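Local coordinates for protein rhizobiales Sp. Pch2 (Marine metagenome, PDB 6PB3) that probably uses ATP to remodel HORMA domain proteins, as a Trip13-like AAA+ ATPase, and so helps regulate bacterial cGAS-like enzymes in immunity against bacteriophages, at residues Y264-T267 and F268-T272; L295-A298 and Q299-P303. All coordinates share one frame; numbering follows the deposited sequence.

Interaction 1: Y264-T267 and F268-T272; sequences YGFT and FSDLT
Thr267 and Asp270 meet where an extended loop turns into helix 268-283, and the backbone closes the first turn with a bond from Leu271 N to Thr267 O of 3.2 Å. Two bonds run in opposite senses between Thr267 and Asp270. Asp270 N donates to Thr267 OG1 over 2.9 Å in a nearly straight line (166°), because chi1 of 67° sets the hydroxyl oxygen between the threonine's own N and carbonyl carbon, facing the amides of the first turn. In return, Thr267 N reaches Asp270 OD2 at 3.1 Å, coming from above the carboxylate plane. The other carboxylate oxygen, OD1, is held by a salt bridge to Arg274 and a hydrogen bond to Thr304, so both oxygens of this buried group have partners, an arrangement that probably stabilises its negative charge. Phe266 lies beside it: ring atom CD2 packs on Asp270 CB at 3.5 Å, with ring and carboxylate planes almost perpendicular, and touches Leu271 CD2 at 4.0 Å. Ser269 packs on Ile220 of a neighbouring subunit. The reciprocal pairing of N-cap and third helical residue is a classic capping box, here starting a helix in what is probably the small all-helical lid subdomain of the AAA+ module.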
loop_
_atom_site.group_PDB
_atom_site.type_symbol
_atom_site.label_atom_id
_atom_site.label_comp_id
_atom_site.label_asym_id
_atom_site.label_seq_id
_atom_site.Cartn_x
_atom_site.Cartn_y
_atom_site.Cartn_z
ATOM N N TYR A 264 3.324 -7.904 20.959
ATOM C CA TYR A 264 4.726 -8.113 20.628
ATOM C C TYR A 264 5.592 -7.566 21.758
ATOM O O TYR A 264 5.215 -6.614 22.443
ATOM C CB TYR A 264 5.088 -7.436 19.295
ATOM C CG TYR A 264 4.598 -6.006 19.193
ATOM C CD1 TYR A 264 5.319 -4.965 19.769
ATOM C CD2 TYR A 264 3.417 -5.692 18.522
ATOM C CE1 TYR A 264 4.881 -3.660 19.684
ATOM C CE2 TYR A 264 2.972 -4.381 18.434
ATOM C CZ TYR A 264 3.710 -3.370 19.020
ATOM O OH TYR A 264 3.285 -2.063 18.941
ATOM N N GLY A 265 6.754 -8.177 21.965
ATOM C CA GLY A 265 7.656 -7.771 23.025
ATOM C C GLY A 265 8.744 -6.823 22.546
ATOM O O GLY A 265 8.752 -6.361 21.405
ATOM N N PHE A 266 9.676 -6.521 23.455
ATOM C CA PHE A 266 10.825 -5.697 23.096
ATOM C C PHE A 266 11.687 -6.393 22.044
ATOM O O PHE A 266 11.834 -7.619 22.035
ATOM C CB PHE A 266 11.697 -5.404 24.324
ATOM C CG PHE A 266 11.181 -4.311 25.222
ATOM C CD1 PHE A 266 9.839 -4.190 25.498
ATOM C CD2 PHE A 266 12.066 -3.424 25.820
ATOM C CE1 PHE A 266 9.375 -3.187 26.353
ATOM C CE2 PHE A 266 11.618 -2.431 26.664
ATOM C CZ PHE A 266 10.265 -2.306 26.929
ATOM N N THR A 267 12.274 -5.597 21.155
ATOM C CA THR A 267 13.369 -6.084 20.336
ATOM C C THR A 267 14.650 -6.125 21.168
ATOM O O THR A 267 14.687 -5.688 22.321
ATOM C CB THR A 267 13.572 -5.198 19.104
ATOM O OG1 THR A 267 14.024 -3.899 19.503
ATOM C CG2 THR A 267 12.260 -5.025 18.313
ATOM N N PHE A 268 15.706 -6.690 20.569
ATOM C CA PHE A 268 17.032 -6.631 21.176
ATOM C C PHE A 268 17.497 -5.186 21.298
ATOM O O PHE A 268 18.102 -4.795 22.303
ATOM C CB PHE A 268 18.041 -7.444 20.340
ATOM C CG PHE A 268 18.003 -8.955 20.583
ATOM C CD1 PHE A 268 18.472 -9.495 21.773
ATOM C CD2 PHE A 268 17.535 -9.816 19.602
ATOM C CE1 PHE A 268 18.464 -10.882 21.986
ATOM C CE2 PHE A 268 17.527 -11.220 19.803
ATOM C CZ PHE A 268 17.988 -11.741 21.006
ATOM N N SER A 269 17.239 -4.386 20.263
ATOM C CA SER A 269 17.515 -2.952 20.312
ATOM C C SER A 269 16.778 -2.265 21.455
ATOM O O SER A 269 17.362 -1.440 22.168
ATOM C CB SER A 269 17.121 -2.311 18.987
ATOM O OG SER A 269 17.423 -0.937 19.020
ATOM N N ASP A 270 15.478 -2.542 21.613
ATOM C CA ASP A 270 14.738 -1.957 22.734
ATOM C C ASP A 270 15.404 -2.269 24.074
ATOM O O ASP A 270 15.369 -1.445 24.994
ATOM C CB ASP A 270 13.290 -2.451 22.734
ATOM C CG ASP A 270 12.496 -1.974 21.506
ATOM O OD1 ASP A 270 12.901 -0.965 20.868
ATOM O OD2 ASP A 270 11.442 -2.588 21.199
ATOM N N LEU A 271 16.035 -3.439 24.207
ATOM C CA LEU A 271 16.703 -3.720 25.476
ATOM C C LEU A 271 18.024 -2.964 25.587
ATOM O O LEU A 271 18.312 -2.358 26.622
ATOM C CB LEU A 271 16.929 -5.228 25.644
ATOM C CG LEU A 271 15.672 -6.095 25.798
ATOM C CD1 LEU A 271 16.011 -7.578 25.701
ATOM C CD2 LEU A 271 14.964 -5.781 27.122
ATOM N N THR A 272 18.852 -3.007 24.544
ATOM C CA THR A 272 20.234 -2.555 24.676
ATOM C C THR A 272 20.386 -1.064 24.433
ATOM O O THR A 272 21.238 -0.433 25.063
ATOM C CB THR A 272 21.157 -3.325 23.717
ATOM O OG1 THR A 272 20.730 -3.143 22.354
ATOM C CG2 THR A 272 21.167 -4.834 24.031
#

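Interaction 2: L295-A298 and Q299-P303; sequences LAIA and QAMAP
Leu295 accepts the first of the i to i+4 bonds that define this C-terminal turn of helix 291-300: Gln299 N lies 2.9 Å from Leu295 O. The leucine side chain also meets the glutamine, the two crossing at a slant, and its branch makes a van der Waals contact with the amide end, Leu295 CD1 lying 3.7 Å from Gln299 NE2. Ala296 continues the pattern, Ala296 O accepting from Ala300 N at 3.1 Å (164°). At Ile297, whose side chain packs on Arg38 of a neighbouring subunit, the regular helix begins to fail. Ile297 O receives Met301 N through a weak, bent bond of 126°. Ala298, the buried member of the turn, packs its methyl group against Leu252 and Ala255 of helix 246-255, and its carbonyl takes a second weak bond from the same amide, Met301 N to Ala298 O at 3.4 Å, as Met301 leaves helical geometry. Residue 301 is selenomethionine and also packs on Arg38 of the neighbouring subunit; its chain runs anti through chi1 and chi2, then bends at chi3 (-71°), which carries the terminal methyl back towards the isoleucine until Met301 CE stands 4.0 Å from Ile297 CG2.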
loop_
_atom_site.group_PDB
_atom_site.type_symbol
_atom_site.label_atom_id
_atom_site.label_comp_id
_atom_site.label_asym_id
_atom_site.label_seq_id
_atom_site.Cartn_x
_atom_site.Cartn_y
_atom_site.Cartn_z
ATOM N N LEU A 295 11.514 -1.081 37.030
ATOM C CA LEU A 295 10.291 -1.700 36.540
ATOM C C LEU A 295 9.356 -0.647 35.968
ATOM O O LEU A 295 8.775 -0.839 34.890
ATOM C CB LEU A 295 9.603 -2.484 37.655
ATOM C CG LEU A 295 8.304 -3.186 37.235
ATOM C CD1 LEU A 295 8.564 -4.221 36.141
ATOM C CD2 LEU A 295 7.596 -3.822 38.433
ATOM N N ALA A 296 9.217 0.482 36.668
ATOM C CA ALA A 296 8.369 1.563 36.178
ATOM C C ALA A 296 8.846 2.045 34.815
ATOM O O ALA A 296 8.032 2.346 33.934
ATOM C CB ALA A 296 8.335 2.713 37.193
ATOM N N ILE A 297 10.163 2.094 34.610
ATOM C CA ILE A 297 10.688 2.500 33.312
ATOM C C ILE A 297 10.321 1.470 32.245
ATOM O O ILE A 297 9.834 1.819 31.165
ATOM C CB ILE A 297 12.208 2.713 33.392
ATOM C CG1 ILE A 297 12.522 3.945 34.250
ATOM C CG2 ILE A 297 12.777 2.853 32.002
ATOM C CD1 ILE A 297 13.986 4.079 34.636
ATOM N N ALA A 298 10.539 0.183 32.536
ATOM C CA ALA A 298 10.252 -0.854 31.546
ATOM C C ALA A 298 8.779 -0.850 31.150
ATOM O O ALA A 298 8.443 -1.047 29.977
ATOM C CB ALA A 298 10.645 -2.230 32.084
ATOM N N GLN A 299 7.887 -0.614 32.116
ATOM C CA GLN A 299 6.457 -0.725 31.850
ATOM C C GLN A 299 5.942 0.471 31.059
ATOM O O GLN A 299 5.099 0.313 30.165
ATOM C CB GLN A 299 5.695 -0.876 33.166
ATOM C CG GLN A 299 5.991 -2.165 33.927
ATOM C CD GLN A 299 5.033 -2.372 35.089
ATOM O OE1 GLN A 299 4.390 -1.425 35.553
ATOM N NE2 GLN A 299 4.923 -3.613 35.556
ATOM N N ALA A 300 6.425 1.674 31.376
ATOM C CA ALA A 300 6.026 2.859 30.628
ATOM C C ALA A 300 6.616 2.881 29.228
ATOM O O ALA A 300 6.110 3.604 28.365
ATOM C CB ALA A 300 6.445 4.124 31.383
HETATM N N MSE A 301 7.655 2.096 28.976
HETATM C CA MSE A 301 8.320 2.144 27.699
HETATM C C MSE A 301 7.610 1.207 26.714
HETATM O O MSE A 301 7.389 0.030 27.013
HETATM C CB MSE A 301 9.793 1.770 27.887
HETATM C CG MSE A 301 10.615 1.742 26.625
HETATM SE SE MSE A 301 12.441 1.171 27.068
HETATM C CE MSE A 301 13.007 2.824 28.015
ATOM N N ALA A 302 7.253 1.735 25.536
ATOM C CA ALA A 302 6.562 0.887 24.565
ATOM C C ALA A 302 7.552 0.279 23.581
ATOM O O ALA A 302 8.492 0.955 23.153
ATOM C CB ALA A 302 5.497 1.671 23.784
ATOM N N PRO A 303 7.350 -0.982 23.196
ATOM C CA PRO A 303 8.281 -1.642 22.273
ATOM C C PRO A 303 8.252 -0.999 20.896
ATOM O O PRO A 303 7.299 -0.314 20.519
ATOM C CB PRO A 303 7.768 -3.088 22.206
ATOM C CG PRO A 303 6.849 -3.241 23.372
ATOM C CD PRO A 303 6.274 -1.881 23.642
#

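How the interactions relate
The two interactions illustrate how a helix is begun and how it is ended, on consecutive helices, 268-283 and 291-300, with centres about 11 Å apart. Interaction 1 is buried and relies on side-chain capping by a threonine and an aspartate; interaction 2 is a surface contact, held by main-chain bonds that weaken towards the helix end and supplemented by apolar contacts. They touch directly. The Phe266 ring, through CZ, packs 3.7 Å from Met301 O, and Pro303 CA rests 3.5 Å from Asp270 OD2, so the chain leaving the second helix runs back over the start of the first. Arg274 also links them, pairing with Asp270 and bonding to Ala302 O.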